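Local structure of pertussis toxin-like subunit ArtA (Escherichia coli, 4Z9D) at residues D5-R9 and I51-L57; I87-Q92 and D116-V122. The protein is probably the ADP-ribosyltransferase subunit of a pertussis-like AB5 toxin, binding NAD and acting in the inhibition of trimeric G proteins. The protein carries 2 engineered substitutions. One frame throughout, in Å; residues are numbered along the deposited sequence.

Interaction 1 of 2, residues D5-R9 and I51-L57; sequences DFVYR and IATTTSL. With NAD (nicotinamide-adenine-dinucleotide), chain F.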
loop_
_atom_site.group_PDB
_atom_site.type_symbol
_atom_site.label_atom_id
_atom_site.label_comp_id
_atom_site.label_asym_id
_atom_site.label_seq_id
_atom_site.Cartn_x
_atom_site.Cartn_y
_atom_site.Cartn_z
ATOM N N ASP A 5 -11.911 -7.711 4.955
ATOM C CA ASP A 5 -10.526 -7.498 4.576
ATOM C C ASP A 5 -10.063 -6.127 5.054
ATOM O O ASP A 5 -10.672 -5.109 4.724
ATOM C CB ASP A 5 -10.347 -7.587 3.059
ATOM C CG ASP A 5 -10.395 -9.009 2.534
ATOM O OD1 ASP A 5 -10.083 -9.951 3.300
ATOM O OD2 ASP A 5 -10.769 -9.180 1.348
ATOM N N PHE A 6 -9.003 -6.101 5.850
ATOM C CA PHE A 6 -8.371 -4.833 6.219
ATOM C C PHE A 6 -6.939 -4.838 5.737
ATOM O O PHE A 6 -6.313 -5.895 5.686
ATOM C CB PHE A 6 -8.435 -4.592 7.733
ATOM C CG PHE A 6 -9.812 -4.259 8.226
ATOM C CD1 PHE A 6 -10.654 -5.257 8.698
ATOM C CD2 PHE A 6 -10.270 -2.955 8.207
ATOM C CE1 PHE A 6 -11.921 -4.956 9.147
ATOM C CE2 PHE A 6 -11.542 -2.645 8.649
ATOM C CZ PHE A 6 -12.371 -3.650 9.123
ATOM N N VAL A 7 -6.439 -3.674 5.336
ATOM C CA VAL A 7 -5.043 -3.545 4.934
ATOM C C VAL A 7 -4.372 -2.356 5.613
ATOM O O VAL A 7 -5.041 -1.502 6.210
ATOM C CB VAL A 7 -4.902 -3.384 3.392
ATOM C CG1 VAL A 7 -5.467 -4.597 2.665
ATOM C CG2 VAL A 7 -5.599 -2.120 2.917
ATOM N N TYR A 8 -3.046 -2.323 5.543
ATOM C CA TYR A 8 -2.278 -1.204 6.072
ATOM C C TYR A 8 -1.546 -0.421 4.991
ATOM O O TYR A 8 -1.110 -0.988 3.986
ATOM C CB TYR A 8 -1.233 -1.675 7.065
ATOM C CG TYR A 8 -1.745 -2.385 8.283
ATOM C CD1 TYR A 8 -2.245 -1.669 9.357
ATOM C CD2 TYR A 8 -1.667 -3.763 8.382
ATOM C CE1 TYR A 8 -2.679 -2.318 10.507
ATOM C CE2 TYR A 8 -2.114 -4.424 9.519
ATOM C CZ TYR A 8 -2.612 -3.691 10.576
ATOM O OH TYR A 8 -3.041 -4.349 11.707
ATOM N N ARG A 9 -1.345 0.867 5.239
ATOM C CA ARG A 9 -0.467 1.663 4.381
ATOM C C ARG A 9 0.400 2.580 5.226
ATOM O O ARG A 9 -0.099 3.252 6.119
ATOM C CB ARG A 9 -1.271 2.490 3.358
ATOM C CG ARG A 9 -0.386 3.444 2.534
ATOM C CD ARG A 9 -1.096 4.085 1.332
ATOM N NE ARG A 9 -0.241 5.136 0.760
ATOM C CZ ARG A 9 0.791 4.918 -0.041
ATOM N NH1 ARG A 9 1.080 3.685 -0.441
ATOM N NH2 ARG A 9 1.524 5.946 -0.469
ATOM N N ILE A 51 -2.114 2.335 -5.560
ATOM C CA ILE A 51 -1.768 2.763 -4.199
ATOM C C ILE A 51 -1.412 1.513 -3.404
ATOM O O ILE A 51 -2.245 0.633 -3.228
ATOM C CB ILE A 51 -2.929 3.507 -3.522
ATOM C CG1 ILE A 51 -3.367 4.711 -4.372
ATOM C CG2 ILE A 51 -2.556 3.936 -2.104
ATOM C CD1 ILE A 51 -4.776 5.218 -4.052
ATOM N N ALA A 52 -0.167 1.421 -2.947
ATOM C CA ALA A 52 0.324 0.202 -2.310
ATOM C C ALA A 52 -0.196 0.045 -0.890
ATOM O O ALA A 52 -0.230 1.006 -0.120
ATOM C CB ALA A 52 1.843 0.194 -2.295
ATOM N N THR A 53 -0.582 -1.177 -0.540
ATOM C CA THR A 53 -0.961 -1.525 0.836
ATOM C C THR A 53 -0.430 -2.918 1.154
ATOM O O THR A 53 0.065 -3.610 0.263
ATOM C CB THR A 53 -2.498 -1.517 1.056
ATOM O OG1 THR A 53 -3.083 -2.642 0.382
ATOM C CG2 THR A 53 -3.146 -0.237 0.540
ATOM N N THR A 54 -0.514 -3.334 2.419
ATOM C CA THR A 54 -0.114 -4.690 2.777
ATOM C C THR A 54 -1.051 -5.219 3.848
ATOM O O THR A 54 -1.564 -4.450 4.666
ATOM C CB THR A 54 1.348 -4.751 3.312
ATOM O OG1 THR A 54 1.662 -6.087 3.745
ATOM C CG2 THR A 54 1.517 -3.805 4.501
ATOM N N THR A 55 -1.276 -6.528 3.851
ATOM C CA THR A 55 -2.106 -7.135 4.890
ATOM C C THR A 55 -1.331 -7.323 6.188
ATOM O O THR A 55 -1.922 -7.593 7.239
ATOM C CB THR A 55 -2.649 -8.503 4.469
ATOM O OG1 THR A 55 -1.558 -9.372 4.136
ATOM C CG2 THR A 55 -3.596 -8.367 3.276
ATOM N N SER A 56 -0.010 -7.202 6.104
ATOM C CA SER A 56 0.883 -7.575 7.200
ATOM C C SER A 56 1.379 -6.412 8.068
ATOM O O SER A 56 2.128 -5.548 7.608
ATOM C CB SER A 56 2.082 -8.335 6.624
ATOM O OG SER A 56 3.109 -8.520 7.584
ATOM N N LEU A 57 0.960 -6.411 9.331
ATOM C CA LEU A 57 1.408 -5.436 10.310
ATOM C C LEU A 57 2.923 -5.502 10.470
ATOM O O LEU A 57 3.611 -4.477 10.539
ATOM C CB LEU A 57 0.736 -5.707 11.659
ATOM C CG LEU A 57 1.216 -4.862 12.839
ATOM C CD1 LEU A 57 0.831 -3.402 12.633
ATOM C CD2 LEU A 57 0.673 -5.386 14.165
HETATM P PA NAD F . 4.364 6.201 -2.891
HETATM O O1A NAD F . 2.933 5.823 -3.025
HETATM O O2A NAD F . 5.020 6.979 -3.974
HETATM O O5B NAD F . 4.515 6.979 -1.467
HETATM C C5B NAD F . 5.730 7.589 -1.004
HETATM C C4B NAD F . 5.385 9.020 -0.541
HETATM O O4B NAD F . 4.999 9.844 -1.683
HETATM C C3B NAD F . 4.152 8.988 0.311
HETATM O O3B NAD F . 4.541 8.569 1.655
HETATM C C2B NAD F . 3.798 10.447 0.278
HETATM O O2B NAD F . 4.834 11.162 0.929
HETATM C C1B NAD F . 3.934 10.728 -1.226
HETATM N N9A NAD F . 2.783 10.385 -2.135
HETATM C C8A NAD F . 2.276 9.234 -2.575
HETATM N N7A NAD F . 1.270 9.519 -3.406
HETATM C C5A NAD F . 1.163 10.847 -3.501
HETATM C C6A NAD F . 0.331 11.645 -4.195
HETATM N N6A NAD F . -0.583 11.043 -4.953
HETATM N N1A NAD F . 0.402 12.985 -4.132
HETATM C C2A NAD F . 1.383 13.557 -3.323
HETATM N N3A NAD F . 2.238 12.708 -2.607
HETATM C C4A NAD F . 2.108 11.375 -2.715
HETATM O O3 NAD F . 5.227 4.898 -2.668
HETATM P PN NAD F . 4.823 3.723 -1.619
HETATM O O1N NAD F . 3.346 3.538 -1.577
HETATM O O2N NAD F . 5.594 3.913 -0.371
HETATM O O5D NAD F . 5.410 2.486 -2.429
HETATM C C5D NAD F . 6.780 2.430 -2.850
HETATM C C4D NAD F . 7.216 0.967 -2.979
HETATM O O4D NAD F . 6.854 0.354 -1.694
HETATM C C3D NAD F . 6.419 0.227 -4.070
HETATM O O3D NAD F . 7.178 -0.867 -4.598
HETATM C C2D NAD F . 5.289 -0.324 -3.224
HETATM O O2D NAD F . 4.628 -1.426 -3.886
HETATM C C1D NAD F . 6.009 -0.780 -1.961
HETATM N N1N NAD F . 5.007 -1.001 -0.859
HETATM C C2N NAD F . 4.610 0.074 -0.025
HETATM C C3N NAD F . 3.654 -0.078 0.980
HETATM C C7N NAD F . 3.280 0.994 1.812
HETATM O O7N NAD F . 2.575 0.707 2.924
HETATM N N7N NAD F . 3.683 2.226 1.490
HETATM C C4N NAD F . 3.075 -1.333 1.154
HETATM C C5N NAD F . 3.457 -2.404 0.346
HETATM C C6N NAD F . 4.403 -2.254 -0.663
HETATM O O HOH W 1 -4.510 -6.852 7.861
#
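R9 reaches alongside A52 of strand 50-54 to the bound NAD. Its chain is extended from CG to NE, with CG anti to the backbone N (chi1 174°), the guanidinium then turned out of line (chi4 79°). R9 NH1 donates to A52 O at 3.0 Å, in the carbonyl plane and on a lone pair, and A52 O lies almost in the guanidinium plane. R9 NH1 also donates to NAD O1N, at a modelled distance too short to take at face value. R9 NH2 takes the other phosphate, with NAD O1A 2.9 Å away. One planar group spans both phosphates, and A52 O and the phosphate oxygens together hold its plane. I51 CG2 lies over one guanidinium face. D11 pairs with NH2 in a salt bridge, and F23 makes a cation-pi contact. The A52 methyl packs on the nicotinamide ring, A52 CB to NAD C2N 3.6 Å.

Y8 and T54 form a single antiparallel hydrogen-bonded bridge. Y8 N to T54 O is 2.7 Å, and T54 N to Y8 O is 2.9 Å. The Y8 ring turns its edge to T54 O and T55 O and meets L57 obliquely: Y8 CE2 touches L57 CB at 3.8 Å, and CD1 of L57 lies over one ring face. V7 sets CB and CG2 against T53 OG1, whose hydrogen-bond partner is I119 O; V7 only packs on it. Where the strands part, a water bridges F6 O and T55 O. T54 OG1 accepts from S56 N in an ST turn and is also hydrogen-bonded to E59 OE1. S56 caps helix 57-68 through its bond to E59 N.

Strands 6-9 and 51-54 run at 116° to each other. The bridge joins two sheets: strand 6-11 pairs with 77-83 and strand 50-54 with 118-122.

Interaction 2 of 2, residues I87-Q92 and D116-V122; sequences IFYPIQ and DNDIVAV. Engineered in segment 116-122: D116 (natural residue Gln), D118 (natural residue Glu).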
loop_
_atom_site.group_PDB
_atom_site.type_symbol
_atom_site.label_atom_id
_atom_site.label_comp_id
_atom_site.label_asym_id
_atom_site.label_seq_id
_atom_site.Cartn_x
_atom_site.Cartn_y
_atom_site.Cartn_z
ATOM N N ILE A 87 -12.107 -2.019 -4.880
ATOM C CA ILE A 87 -11.079 -1.130 -5.410
ATOM C C ILE A 87 -9.684 -1.749 -5.226
ATOM O O ILE A 87 -8.728 -1.392 -5.920
ATOM C CB ILE A 87 -11.138 0.245 -4.659
ATOM C CG1 ILE A 87 -12.522 0.890 -4.798
ATOM C CG2 ILE A 87 -10.025 1.208 -5.096
ATOM C CD1 ILE A 87 -12.691 2.155 -3.964
ATOM N N PHE A 88 -9.609 -2.722 -4.321
ATOM C CA PHE A 88 -8.360 -3.354 -3.904
ATOM C C PHE A 88 -8.196 -4.703 -4.578
ATOM O O PHE A 88 -9.151 -5.473 -4.680
ATOM C CB PHE A 88 -8.322 -3.532 -2.380
ATOM C CG PHE A 88 -8.325 -2.236 -1.603
ATOM C CD1 PHE A 88 -9.453 -1.421 -1.587
ATOM C CD2 PHE A 88 -7.209 -1.849 -0.867
ATOM C CE1 PHE A 88 -9.481 -0.245 -0.857
ATOM C CE2 PHE A 88 -7.219 -0.669 -0.132
ATOM C CZ PHE A 88 -8.361 0.136 -0.126
ATOM N N TYR A 89 -6.985 -4.990 -5.031
ATOM C CA TYR A 89 -6.659 -6.261 -5.698
ATOM C C TYR A 89 -5.420 -6.889 -5.084
ATOM O O TYR A 89 -4.396 -6.228 -4.987
ATOM C CB TYR A 89 -6.386 -6.051 -7.193
ATOM C CG TYR A 89 -7.556 -5.584 -8.022
ATOM C CD1 TYR A 89 -7.948 -4.248 -8.028
ATOM C CD2 TYR A 89 -8.229 -6.470 -8.856
ATOM C CE1 TYR A 89 -9.018 -3.822 -8.810
ATOM C CE2 TYR A 89 -9.294 -6.048 -9.645
ATOM C CZ TYR A 89 -9.676 -4.733 -9.616
ATOM O OH TYR A 89 -10.727 -4.324 -10.401
ATOM N N PRO A 90 -5.507 -8.151 -4.650
ATOM C CA PRO A 90 -4.269 -8.881 -4.361
ATOM C C PRO A 90 -3.471 -9.020 -5.656
ATOM O O PRO A 90 -4.082 -9.167 -6.717
ATOM C CB PRO A 90 -4.760 -10.247 -3.860
ATOM C CG PRO A 90 -6.212 -10.047 -3.526
ATOM C CD PRO A 90 -6.697 -8.992 -4.480
ATOM N N ILE A 91 -2.143 -8.987 -5.603
ATOM C CA ILE A 91 -1.397 -8.913 -6.858
ATOM C C ILE A 91 -1.248 -10.256 -7.585
ATOM O O ILE A 91 -1.013 -10.287 -8.785
ATOM C CB ILE A 91 0.016 -8.313 -6.647
ATOM C CG1 ILE A 91 0.863 -9.171 -5.714
ATOM C CG2 ILE A 91 -0.077 -6.881 -6.120
ATOM C CD1 ILE A 91 2.271 -8.647 -5.563
ATOM N N GLN A 92 -1.419 -11.364 -6.877
ATOM C CA GLN A 92 -1.084 -12.668 -7.443
ATOM C C GLN A 92 -1.845 -13.056 -8.736
ATOM O O GLN A 92 -1.223 -13.550 -9.674
ATOM C CB GLN A 92 -1.286 -13.747 -6.370
ATOM C CG GLN A 92 -0.873 -15.138 -6.779
ATOM C CD GLN A 92 -1.025 -16.129 -5.629
ATOM O OE1 GLN A 92 -0.122 -16.280 -4.806
ATOM N NE2 GLN A 92 -2.171 -16.807 -5.571
ATOM N N ASP A 116 2.978 -13.094 -0.221
ATOM C CA ASP A 116 1.653 -12.762 -0.753
ATOM C C ASP A 116 0.810 -11.792 0.074
ATOM O O ASP A 116 -0.415 -11.921 0.121
ATOM C CB ASP A 116 0.843 -14.048 -0.942
ATOM C CG ASP A 116 1.459 -14.980 -1.955
ATOM O OD1 ASP A 116 2.200 -14.498 -2.847
ATOM O OD2 ASP A 116 1.214 -16.201 -1.845
ATOM N N ASN A 117 1.438 -10.795 0.679
ATOM C CA ASN A 117 0.688 -9.802 1.450
ATOM C C ASN A 117 0.411 -8.510 0.697
ATOM O O ASN A 117 -0.262 -7.621 1.213
ATOM C CB ASN A 117 1.435 -9.491 2.736
ATOM C CG ASN A 117 1.592 -10.710 3.608
ATOM O OD1 ASN A 117 0.650 -11.488 3.770
ATOM N ND2 ASN A 117 2.792 -10.916 4.134
ATOM N N ASP A 118 0.921 -8.402 -0.524
ATOM C CA ASP A 118 0.722 -7.174 -1.290
ATOM C C ASP A 118 -0.667 -7.066 -1.883
ATOM O O ASP A 118 -1.170 -8.009 -2.499
ATOM C CB ASP A 118 1.749 -7.051 -2.413
ATOM C CG ASP A 118 3.161 -6.906 -1.895
ATOM O OD1 ASP A 118 3.495 -5.783 -1.456
ATOM O OD2 ASP A 118 3.933 -7.893 -1.937
ATOM N N ILE A 119 -1.266 -5.894 -1.696
ATOM C CA ILE A 119 -2.572 -5.575 -2.256
ATOM C C ILE A 119 -2.485 -4.154 -2.803
ATOM O O ILE A 119 -1.945 -3.267 -2.141
ATOM C CB ILE A 119 -3.694 -5.705 -1.216
ATOM C CG1 ILE A 119 -3.927 -7.188 -0.890
ATOM C CG2 ILE A 119 -4.979 -5.089 -1.734
ATOM C CD1 ILE A 119 -4.958 -7.415 0.153
ATOM N N VAL A 120 -2.959 -3.926 -4.023
ATOM C CA VAL A 120 -2.963 -2.561 -4.536
ATOM C C VAL A 120 -4.385 -2.053 -4.686
ATOM O O VAL A 120 -5.278 -2.813 -5.044
ATOM C CB VAL A 120 -2.243 -2.436 -5.899
ATOM C CG1 VAL A 120 -0.762 -2.807 -5.753
ATOM C CG2 VAL A 120 -2.890 -3.324 -6.937
ATOM N N ALA A 121 -4.581 -0.762 -4.424
ATOM C CA ALA A 121 -5.853 -0.110 -4.718
ATOM C C ALA A 121 -5.671 0.668 -5.989
ATOM O O ALA A 121 -4.608 1.244 -6.233
ATOM C CB ALA A 121 -6.276 0.799 -3.595
ATOM N N VAL A 122 -6.708 0.711 -6.804
ATOM C CA VAL A 122 -6.592 1.454 -8.047
ATOM C C VAL A 122 -7.163 2.872 -7.906
ATOM O O VAL A 122 -8.295 3.069 -7.459
ATOM C CB VAL A 122 -7.269 0.694 -9.216
ATOM C CG1 VAL A 122 -6.539 -0.620 -9.476
ATOM C CG2 VAL A 122 -8.756 0.441 -8.941
#
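F88 and A121 face each other in a non-hydrogen-bonded antiparallel pair, and the phenyl ring lies against the alanine methyl. From F88, CB touches I119 CG2 at 3.7 Å, the two side chains crossing at about a right angle. CG stands beside the backbone N and anti to the carbonyl carbon (chi1 -64°), which brings one ring face to the A121 methyl across the pair. CG comes near A121 CB; CD2 meets both I119 CG2, at the ring edge, and A121 CB. CE2 and CZ also meet A121 CB. This methyl sits over the middle of one face, 3.9 Å from the centroid and 12° off the normal: a CH-pi contact.

P90 carries on the same face of the sheet and packs on I119 CG1. Y89 and V120 occupy the other face. Their backbones exchange two bonds, Y89 N to V120 O at 2.8 Å and V120 N to Y89 O at 2.9 Å. V122 N donates to I87 O at 3.0 Å. I91 N to D118 O is weak, at 3.4 Å. I91 CD1 rests on D118 CB, 3.6 Å away. D118 is engineered, as is D116, and its side chain touches the bound NAD.

Strand 118-122 is the middle of a three-stranded antiparallel sheet, between 88-90 and 50-54. F88 and I119 pack on V7 of strand 6-11. V120, on the face of Y89, meets H35 of helix 32-37, and I91 packs on L36 of the same helix.

Strands 50-54 and 118-122 are neighbours in one sheet, so interaction 2 extends the sheet to which interaction 1 attaches strand 6-11. I51 N bonds to A121 O between them. Both contacts are partly buried, but exposed residues occur only in interaction 2, at Q92 and D116. Interaction 1 joins two sheets by a single bridge and owes much of its chemistry to one arginine and a diphosphate. Interaction 2 is a regular ladder within a sheet, with apolar side chains on both faces. Both reach the NAD pocket: interaction 1 through R9, A52 and T53, interaction 2 through D118.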